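Local coordinates for putative lipoprotein (Pectobacterium atrosepticum SCRI1043, PDB 3BDU) that is of unknown function but is probably a membrane-attached lipoprotein whose mature part forms a small SH3-like beta domain of the DUF903 family, at residues A[2-14]-A[42-54]. Numbering follows the deposited sequence.
Sequences SSNYVLHTNDGRT and INRDNVKEMAKGK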
ATOM      1  N   SER A   2     -22.824 -20.574  15.611  1.00 52.66           N
ATOM      2  CA  SER A   2     -22.182 -19.815  14.498  1.00 52.14           C
ATOM      3  C   SER A   2     -20.828 -20.410  14.127  1.00 50.91           C
ATOM      4  O   SER A   2     -20.035 -20.779  14.996  1.00 51.30           O
ATOM      5  CB  SER A   2     -22.019 -18.345  14.898  1.00 52.68           C
ATOM      6  OG  SER A   2     -21.431 -18.226  16.183  1.00 54.21           O
ATOM      7  N   SER A   3     -20.570 -20.501  12.826  1.00 48.42           N
ATOM      8  CA  SER A   3     -19.321 -21.059  12.325  1.00 44.65           C
ATOM      9  C   SER A   3     -18.091 -20.346  12.883  1.00 41.52           C
ATOM     10  O   SER A   3     -17.997 -19.119  12.841  1.00 41.60           O
ATOM     11  CB  SER A   3     -19.300 -20.998  10.795  1.00 46.69           C
ATOM     12  OG  SER A   3     -19.434 -19.661  10.338  1.00 49.31           O
ATOM     13  N   ASN A   4     -17.151 -21.127  13.406  1.00 37.59           N
ATOM     14  CA  ASN A   4     -15.920 -20.582  13.962  1.00 34.28           C
ATOM     15  C   ASN A   4     -14.837 -20.515  12.895  1.00 30.97           C
ATOM     16  O   ASN A   4     -14.869 -21.251  11.909  1.00 30.46           O
ATOM     17  CB  ASN A   4     -15.416 -21.451  15.117  1.00 37.36           C
ATOM     18  CG  ASN A   4     -16.306 -21.377  16.339  1.00 40.01           C
ATOM     19  OD1 ASN A   4     -16.511 -20.303  16.908  1.00 41.78           O
ATOM     20  ND2 ASN A   4     -16.838 -22.521  16.753  1.00 42.67           N
ATOM     21  N   TYR A   5     -13.877 -19.629  13.105  1.00 26.01           N
ATOM     22  CA  TYR A   5     -12.761 -19.471  12.189  1.00 24.64           C
ATOM     23  C   TYR A   5     -11.481 -19.465  13.007  1.00 23.73           C
ATOM     24  O   TYR A   5     -11.495 -19.171  14.205  1.00 23.25           O
ATOM     25  CB  TYR A   5     -12.874 -18.153  11.415  1.00 23.38           C
ATOM     26  CG  TYR A   5     -13.923 -18.155  10.330  1.00 23.50           C
ATOM     27  CD1 TYR A   5     -13.559 -18.208   8.983  1.00 23.23           C
ATOM     28  CD2 TYR A   5     -15.280 -18.127  10.644  1.00 21.54           C
ATOM     29  CE1 TYR A   5     -14.524 -18.233   7.972  1.00 24.20           C
ATOM     30  CE2 TYR A   5     -16.250 -18.152   9.642  1.00 22.60           C
ATOM     31  CZ  TYR A   5     -15.864 -18.204   8.311  1.00 23.18           C
ATOM     32  OH  TYR A   5     -16.819 -18.226   7.328  1.00 27.71           O
ATOM     33  N   VAL A   6     -10.376 -19.805  12.360  1.00 22.60           N
ATOM     34  CA  VAL A   6      -9.080 -19.800  13.014  1.00 21.91           C
ATOM     35  C   VAL A   6      -8.178 -18.874  12.209  1.00 20.63           C
ATOM     36  O   VAL A   6      -7.944 -19.116  11.031  1.00 22.49           O
ATOM     37  CB  VAL A   6      -8.427 -21.197  13.029  1.00 22.96           C
ATOM     38  CG1 VAL A   6      -7.054 -21.099  13.672  1.00 23.60           C
ATOM     39  CG2 VAL A   6      -9.303 -22.196  13.794  1.00 24.53           C
ATOM     40  N   LEU A   7      -7.690 -17.810  12.837  1.00 20.42           N
ATOM     41  CA  LEU A   7      -6.801 -16.867  12.165  1.00 19.57           C
ATOM     42  C   LEU A   7      -5.345 -17.203  12.486  1.00 20.51           C
ATOM     43  O   LEU A   7      -5.000 -17.436  13.646  1.00 21.04           O
ATOM     44  CB  LEU A   7      -7.067 -15.428  12.628  1.00 23.46           C
ATOM     45  CG  LEU A   7      -8.369 -14.696  12.290  1.00 25.88           C
ATOM     46  CD1 LEU A   7      -9.561 -15.493  12.808  1.00 31.55           C
ATOM     47  CD2 LEU A   7      -8.343 -13.307  12.913  1.00 27.16           C
ATOM     48  N   HIS A   8      -4.503 -17.232  11.457  1.00 17.19           N
ATOM     49  CA  HIS A   8      -3.079 -17.492  11.632  1.00 20.55           C
ATOM     50  C   HIS A   8      -2.386 -16.162  11.377  1.00 20.04           C
ATOM     51  O   HIS A   8      -2.521 -15.581  10.302  1.00 19.59           O
ATOM     52  CB  HIS A   8      -2.595 -18.555  10.640  1.00 22.68           C
ATOM     53  CG  HIS A   8      -3.296 -19.867  10.791  1.00 26.58           C
ATOM     54  ND1 HIS A   8      -4.641 -20.028  10.535  1.00 29.54           N
ATOM     55  CD2 HIS A   8      -2.852 -21.072  11.225  1.00 29.29           C
ATOM     56  CE1 HIS A   8      -4.996 -21.269  10.805  1.00 30.05           C
ATOM     57  NE2 HIS A   8      -3.930 -21.926  11.227  1.00 28.78           N
ATOM     58  N   THR A   9      -1.658 -15.680  12.378  1.00 19.11           N
ATOM     59  CA  THR A   9      -0.963 -14.404  12.282  1.00 22.41           C
ATOM     60  C   THR A   9       0.447 -14.557  11.734  1.00 26.82           C
ATOM     61  O   THR A   9       1.009 -15.654  11.715  1.00 27.52           O
ATOM     62  CB  THR A   9      -0.835 -13.742  13.651  1.00 20.58           C
ATOM     63  OG1 THR A   9       0.100 -14.487  14.434  1.00 20.38           O
ATOM     64  CG2 THR A   9      -2.183 -13.725  14.367  1.00 20.18           C
ATOM     65  N   ASN A  10       1.028 -13.446  11.299  1.00 27.99           N
ATOM     66  CA  ASN A  10       2.378 -13.498  10.772  1.00 31.11           C
ATOM     67  C   ASN A  10       3.417 -13.563  11.882  1.00 32.17           C
ATOM     68  O   ASN A  10       4.616 -13.468  11.626  1.00 35.86           O
ATOM     69  CB  ASN A  10       2.643 -12.315   9.832  1.00 30.44           C
ATOM     70  CG  ASN A  10       2.118 -12.569   8.426  1.00 31.40           C
ATOM     71  OD1 ASN A  10       2.300 -13.659   7.871  1.00 31.57           O
ATOM     72  ND2 ASN A  10       1.478 -11.567   7.837  1.00 30.96           N
ATOM     73  N   ASP A  11       2.959 -13.723  13.119  1.00 31.57           N
ATOM     74  CA  ASP A  11       3.880 -13.845  14.241  1.00 32.76           C
ATOM     75  C   ASP A  11       3.705 -15.179  14.967  1.00 31.20           C
ATOM     76  O   ASP A  11       3.950 -15.284  16.169  1.00 31.67           O
ATOM     77  CB  ASP A  11       3.734 -12.675  15.230  1.00 33.62           C
ATOM     78  CG  ASP A  11       2.296 -12.414  15.641  1.00 34.83           C
ATOM     79  OD1 ASP A  11       1.569 -13.370  15.977  1.00 33.95           O
ATOM     80  OD2 ASP A  11       1.900 -11.232  15.650  1.00 37.37           O
ATOM     81  N   GLY A  12       3.263 -16.190  14.226  1.00 29.59           N
ATOM     82  CA  GLY A  12       3.098 -17.522  14.786  1.00 28.66           C
ATOM     83  C   GLY A  12       2.005 -17.792  15.805  1.00 27.02           C
ATOM     84  O   GLY A  12       2.165 -18.664  16.662  1.00 26.20           O
ATOM     85  N   ARG A  13       0.896 -17.067  15.721  1.00 24.40           N
ATOM     86  CA  ARG A  13      -0.215 -17.276  16.641  1.00 23.63           C
ATOM     87  C   ARG A  13      -1.428 -17.777  15.873  1.00 23.14           C
ATOM     88  O   ARG A  13      -1.546 -17.553  14.671  1.00 21.81           O
ATOM     89  CB  ARG A  13      -0.603 -15.974  17.346  1.00 24.43           C
ATOM     90  CG  ARG A  13       0.204 -15.623  18.589  1.00 25.47           C
ATOM     91  CD  ARG A  13      -0.371 -14.364  19.227  1.00 27.25           C
ATOM     92  NE  ARG A  13      -0.296 -13.244  18.294  1.00 33.44           N
ATOM     93  CZ  ARG A  13      -1.138 -12.216  18.270  1.00 32.80           C
ATOM     94  NH1 ARG A  13      -2.145 -12.146  19.130  1.00 34.40           N
ATOM     95  NH2 ARG A  13      -0.973 -11.256  17.374  1.00 34.25           N
ATOM     96  N   THR A  14      -2.314 -18.470  16.573  1.00 22.25           N
ATOM     97  CA  THR A  14      -3.549 -18.967  15.986  1.00 24.18           C
ATOM     98  C   THR A  14      -4.611 -18.426  16.923  1.00 25.05           C
ATOM     99  O   THR A  14      -4.517 -18.587  18.141  1.00 27.20           O
ATOM    100  CB  THR A  14      -3.613 -20.506  15.957  1.00 23.78           C
ATOM    101  OG1 THR A  14      -3.431 -21.015  17.281  1.00 27.57           O
ATOM    102  CG2 THR A  14      -2.531 -21.066  15.043  1.00 24.57           C
ATOM    103  N   ILE A  42      -7.411  -6.677  14.426  1.00 15.30           N
ATOM    104  CA  ILE A  42      -6.020  -7.002  14.162  1.00 14.65           C
ATOM    105  C   ILE A  42      -5.609  -6.432  12.809  1.00 14.77           C
ATOM    106  O   ILE A  42      -6.366  -6.513  11.841  1.00 15.62           O
ATOM    107  CB  ILE A  42      -5.805  -8.538  14.185  1.00 14.39           C
ATOM    108  CG1 ILE A  42      -4.343  -8.866  13.894  1.00 13.59           C
ATOM    109  CG2 ILE A  42      -6.721  -9.217  13.155  1.00 17.03           C
ATOM    110  CD1 ILE A  42      -4.021 -10.340  14.045  1.00 14.16           C
ATOM    111  N   ASN A  43      -4.423  -5.834  12.749  1.00 13.18           N
ATOM    112  CA  ASN A  43      -3.916  -5.261  11.500  1.00 13.96           C
ATOM    113  C   ASN A  43      -3.940  -6.327  10.388  1.00 13.00           C
ATOM    114  O   ASN A  43      -3.442  -7.437  10.573  1.00 13.14           O
ATOM    115  CB  ASN A  43      -2.484  -4.747  11.709  1.00 13.95           C
ATOM    116  CG  ASN A  43      -1.990  -3.888  10.553  1.00 14.50           C
ATOM    117  OD1 ASN A  43      -2.005  -4.316   9.397  1.00 17.86           O
ATOM    118  ND2 ASN A  43      -1.547  -2.673  10.861  1.00 13.78           N
ATOM    119  N   ARG A  44      -4.513  -5.983   9.235  1.00 13.00           N
ATOM    120  CA  ARG A  44      -4.605  -6.911   8.106  1.00 15.08           C
ATOM    121  C   ARG A  44      -3.237  -7.462   7.716  1.00 15.32           C
ATOM    122  O   ARG A  44      -3.133  -8.579   7.213  1.00 15.22           O
ATOM    123  CB  ARG A  44      -5.210  -6.214   6.876  1.00 17.62           C
ATOM    124  CG  ARG A  44      -6.615  -5.664   7.061  1.00 21.21           C
ATOM    125  CD  ARG A  44      -7.020  -4.802   5.861  1.00 26.60           C
ATOM    126  NE  ARG A  44      -6.908  -5.537   4.604  1.00 28.81           N
ATOM    127  CZ  ARG A  44      -7.186  -5.027   3.411  1.00 31.56           C
ATOM    128  NH1 ARG A  44      -7.592  -3.767   3.308  1.00 33.08           N
ATOM    129  NH2 ARG A  44      -7.063  -5.778   2.322  1.00 30.69           N
ATOM    130  N   ASP A  45      -2.191  -6.670   7.926  1.00 13.62           N
ATOM    131  CA  ASP A  45      -0.842  -7.112   7.576  1.00 17.43           C
ATOM    132  C   ASP A  45      -0.329  -8.221   8.490  1.00 17.52           C
ATOM    133  O   ASP A  45       0.639  -8.904   8.157  1.00 18.72           O
ATOM    134  CB  ASP A  45       0.132  -5.932   7.597  1.00 19.63           C
ATOM    135  CG  ASP A  45      -0.209  -4.884   6.554  1.00 23.98           C
ATOM    136  OD1 ASP A  45      -0.672  -5.276   5.462  1.00 23.99           O
ATOM    137  OD2 ASP A  45      -0.006  -3.676   6.817  1.00 27.11           O
ATOM    138  N   ASN A  46      -0.993  -8.421   9.623  1.00 15.26           N
ATOM    139  CA  ASN A  46      -0.576  -9.458  10.559  1.00 17.31           C
ATOM    140  C   ASN A  46      -1.414 -10.724  10.423  1.00 17.49           C
ATOM    141  O   ASN A  46      -1.308 -11.628  11.252  1.00 17.50           O
ATOM    142  CB  ASN A  46      -0.660  -8.957  12.003  1.00 20.21           C
ATOM    143  CG  ASN A  46       0.142  -9.826  12.969  1.00 26.67           C
ATOM    144  OD1 ASN A  46      -0.077  -9.798  14.181  1.00 30.04           O
ATOM    145  ND2 ASN A  46       1.090 -10.595  12.430  1.00 26.63           N
ATOM    146  N   VAL A  47      -2.258 -10.783   9.395  1.00 15.36           N
ATOM    147  CA  VAL A  47      -3.088 -11.961   9.172  1.00 15.91           C
ATOM    148  C   VAL A  47      -2.609 -12.665   7.909  1.00 18.76           C
ATOM    149  O   VAL A  47      -2.771 -12.160   6.790  1.00 18.42           O
ATOM    150  CB  VAL A  47      -4.587 -11.596   9.032  1.00 17.28           C
ATOM    151  CG1 VAL A  47      -5.406 -12.861   8.788  1.00 19.13           C
ATOM    152  CG2 VAL A  47      -5.075 -10.897  10.300  1.00 16.48           C
ATOM    153  N   LYS A  48      -2.011 -13.837   8.100  1.00 19.80           N
ATOM    154  CA  LYS A  48      -1.481 -14.622   6.995  1.00 20.75           C
ATOM    155  C   LYS A  48      -2.541 -15.475   6.310  1.00 20.02           C
ATOM    156  O   LYS A  48      -2.676 -15.448   5.087  1.00 18.19           O
ATOM    157  CB  LYS A  48      -0.350 -15.521   7.507  1.00 24.23           C
ATOM    158  CG  LYS A  48       0.322 -16.356   6.436  1.00 28.31           C
ATOM    159  CD  LYS A  48       1.483 -17.148   7.017  1.00 31.39           C
ATOM    160  CE  LYS A  48       2.268 -17.861   5.922  1.00 34.93           C
ATOM    161  NZ  LYS A  48       3.388 -18.679   6.473  1.00 37.76           N
ATOM    162  N   GLU A  49      -3.280 -16.243   7.102  1.00 21.33           N
ATOM    163  CA  GLU A  49      -4.313 -17.125   6.570  1.00 23.00           C
ATOM    164  C   GLU A  49      -5.469 -17.236   7.546  1.00 22.59           C
ATOM    165  O   GLU A  49      -5.357 -16.856   8.714  1.00 21.31           O
ATOM    166  CB  GLU A  49      -3.750 -18.528   6.337  1.00 25.09           C
ATOM    167  CG  GLU A  49      -2.477 -18.580   5.531  1.00 30.54           C
ATOM    168  CD  GLU A  49      -1.895 -19.979   5.486  1.00 32.56           C
ATOM    169  OE1 GLU A  49      -2.412 -20.819   4.722  1.00 32.69           O
ATOM    170  OE2 GLU A  49      -0.926 -20.239   6.230  1.00 34.49           O
HETATM  171  N   MSE A  50      -6.567 -17.799   7.065  1.00 21.66           N
HETATM  172  CA  MSE A  50      -7.753 -17.968   7.882  1.00 25.14           C
HETATM  173  C   MSE A  50      -8.479 -19.236   7.454  1.00 23.51           C
HETATM  174  O   MSE A  50      -8.789 -19.413   6.280  1.00 22.63           O
HETATM  175  CB  MSE A  50      -8.654 -16.754   7.702  1.00 27.70           C
HETATM  176  CG  MSE A  50      -9.785 -16.650   8.683  1.00 35.93           C
HETATM  177 SE   MSE A  50     -10.701 -14.984   8.382  1.00 46.81          SE
HETATM  178  CE  MSE A  50      -9.385 -13.791   9.123  1.00 39.32           C
ATOM    179  N   ALA A  51      -8.751 -20.112   8.412  1.00 23.54           N
ATOM    180  CA  ALA A  51      -9.431 -21.366   8.124  1.00 25.85           C
ATOM    181  C   ALA A  51     -10.807 -21.423   8.779  1.00 27.34           C
ATOM    182  O   ALA A  51     -10.963 -21.061   9.946  1.00 26.29           O
ATOM    183  CB  ALA A  51      -8.571 -22.537   8.601  1.00 27.55           C
ATOM    184  N   LYS A  52     -11.801 -21.867   8.018  1.00 28.76           N
ATOM    185  CA  LYS A  52     -13.161 -21.981   8.526  1.00 32.63           C
ATOM    186  C   LYS A  52     -13.325 -23.340   9.208  1.00 34.62           C
ATOM    187  O   LYS A  52     -13.225 -24.381   8.561  1.00 32.89           O
ATOM    188  CB  LYS A  52     -14.165 -21.849   7.378  1.00 32.23           C
ATOM    189  CG  LYS A  52     -15.618 -21.869   7.821  1.00 33.26           C
ATOM    190  CD  LYS A  52     -16.550 -21.832   6.616  1.00 35.27           C
ATOM    191  CE  LYS A  52     -18.009 -21.814   7.035  1.00 35.68           C
ATOM    192  NZ  LYS A  52     -18.349 -20.587   7.796  1.00 37.16           N
ATOM    193  N   GLY A  53     -13.569 -23.315  10.515  1.00 38.56           N
ATOM    194  CA  GLY A  53     -13.730 -24.544  11.276  1.00 42.95           C
ATOM    195  C   GLY A  53     -13.021 -24.445  12.617  1.00 45.61           C
ATOM    196  O   GLY A  53     -12.616 -23.354  13.024  1.00 45.65           O
ATOM    197  N   LYS A  54     -12.861 -25.575  13.304  1.00 47.84           N
ATOM    198  CA  LYS A  54     -12.195 -25.590  14.606  1.00 49.82           C
ATOM    199  C   LYS A  54     -10.684 -25.804  14.510  1.00 51.21           C
ATOM    200  O   LYS A  54     -10.128 -26.505  15.386  1.00 52.10           O
ATOM    201  CB  LYS A  54     -12.822 -26.672  15.498  1.00 50.75           C
ATOM    202  CG  LYS A  54     -13.057 -28.017  14.806  1.00 52.00           C
ATOM    203  CD  LYS A  54     -11.777 -28.828  14.635  1.00 52.99           C
ATOM    204  CE  LYS A  54     -11.266 -29.351  15.975  1.00 54.80           C
ATOM    205  NZ  LYS A  54     -10.004 -30.138  15.838  1.00 54.56           N
TER
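Val6 and Ala51 form a hydrogen-bonded pair where the first and last strands of the chain, 4-9 and 47-52, run antiparallel: Val6 N gives to Ala51 O at 2.8 Å, and Ala51 N returns the bond to Val6 O. Bonds from Gly53 N to Asn4 O and from His8 N to Glu49 O carry the pairing along. Between His8 and Thr9 the register slips by one. Lys48 and Glu49 together stand opposite His8, which makes a classic beta bulge, and His8 O accepts from Lys48 N at 2.9 Å and, weakly, from Glu49 N. Beyond it, Asn10 uses its side chain as well as its backbone, ND2 reaching Asp45 O (2.8 Å) with the acceptor lying in the Asn10 amide plane.

Apolar packing gathers on the face carrying Tyr5, Leu7 and Met50. Leu7 and selenomethionine Met50 lie side by side, with Met50 CE pressed tightly against Leu7 CG at 3.4 Å; SE stands oblique to the Tyr5 ring. Pro21 touches all three of these side chains.

Lys52 does two jobs. Its CG rides over one face of Tyr5, 4.0 Å from the ring centroid in a CH-pi contact. The chain stays extended until a bend at its last torsion (chi4 64°) turns NZ to Tyr5 OH, a 2.9 Å hydrogen bond.

Along its other edge, strand 47-52 pairs through Glu49 to Ala51 with a strand of a second subunit, while Lys48 and Glu49 form salt bridges to Asp11 and Arg13 of that chain, respectively. Backbone bonds and a mostly apolar face thus hold together the first and last strands of this domain, assigned by family to the SH3 clan, and the bulge sits where the charged residues meet the neighbouring subunit.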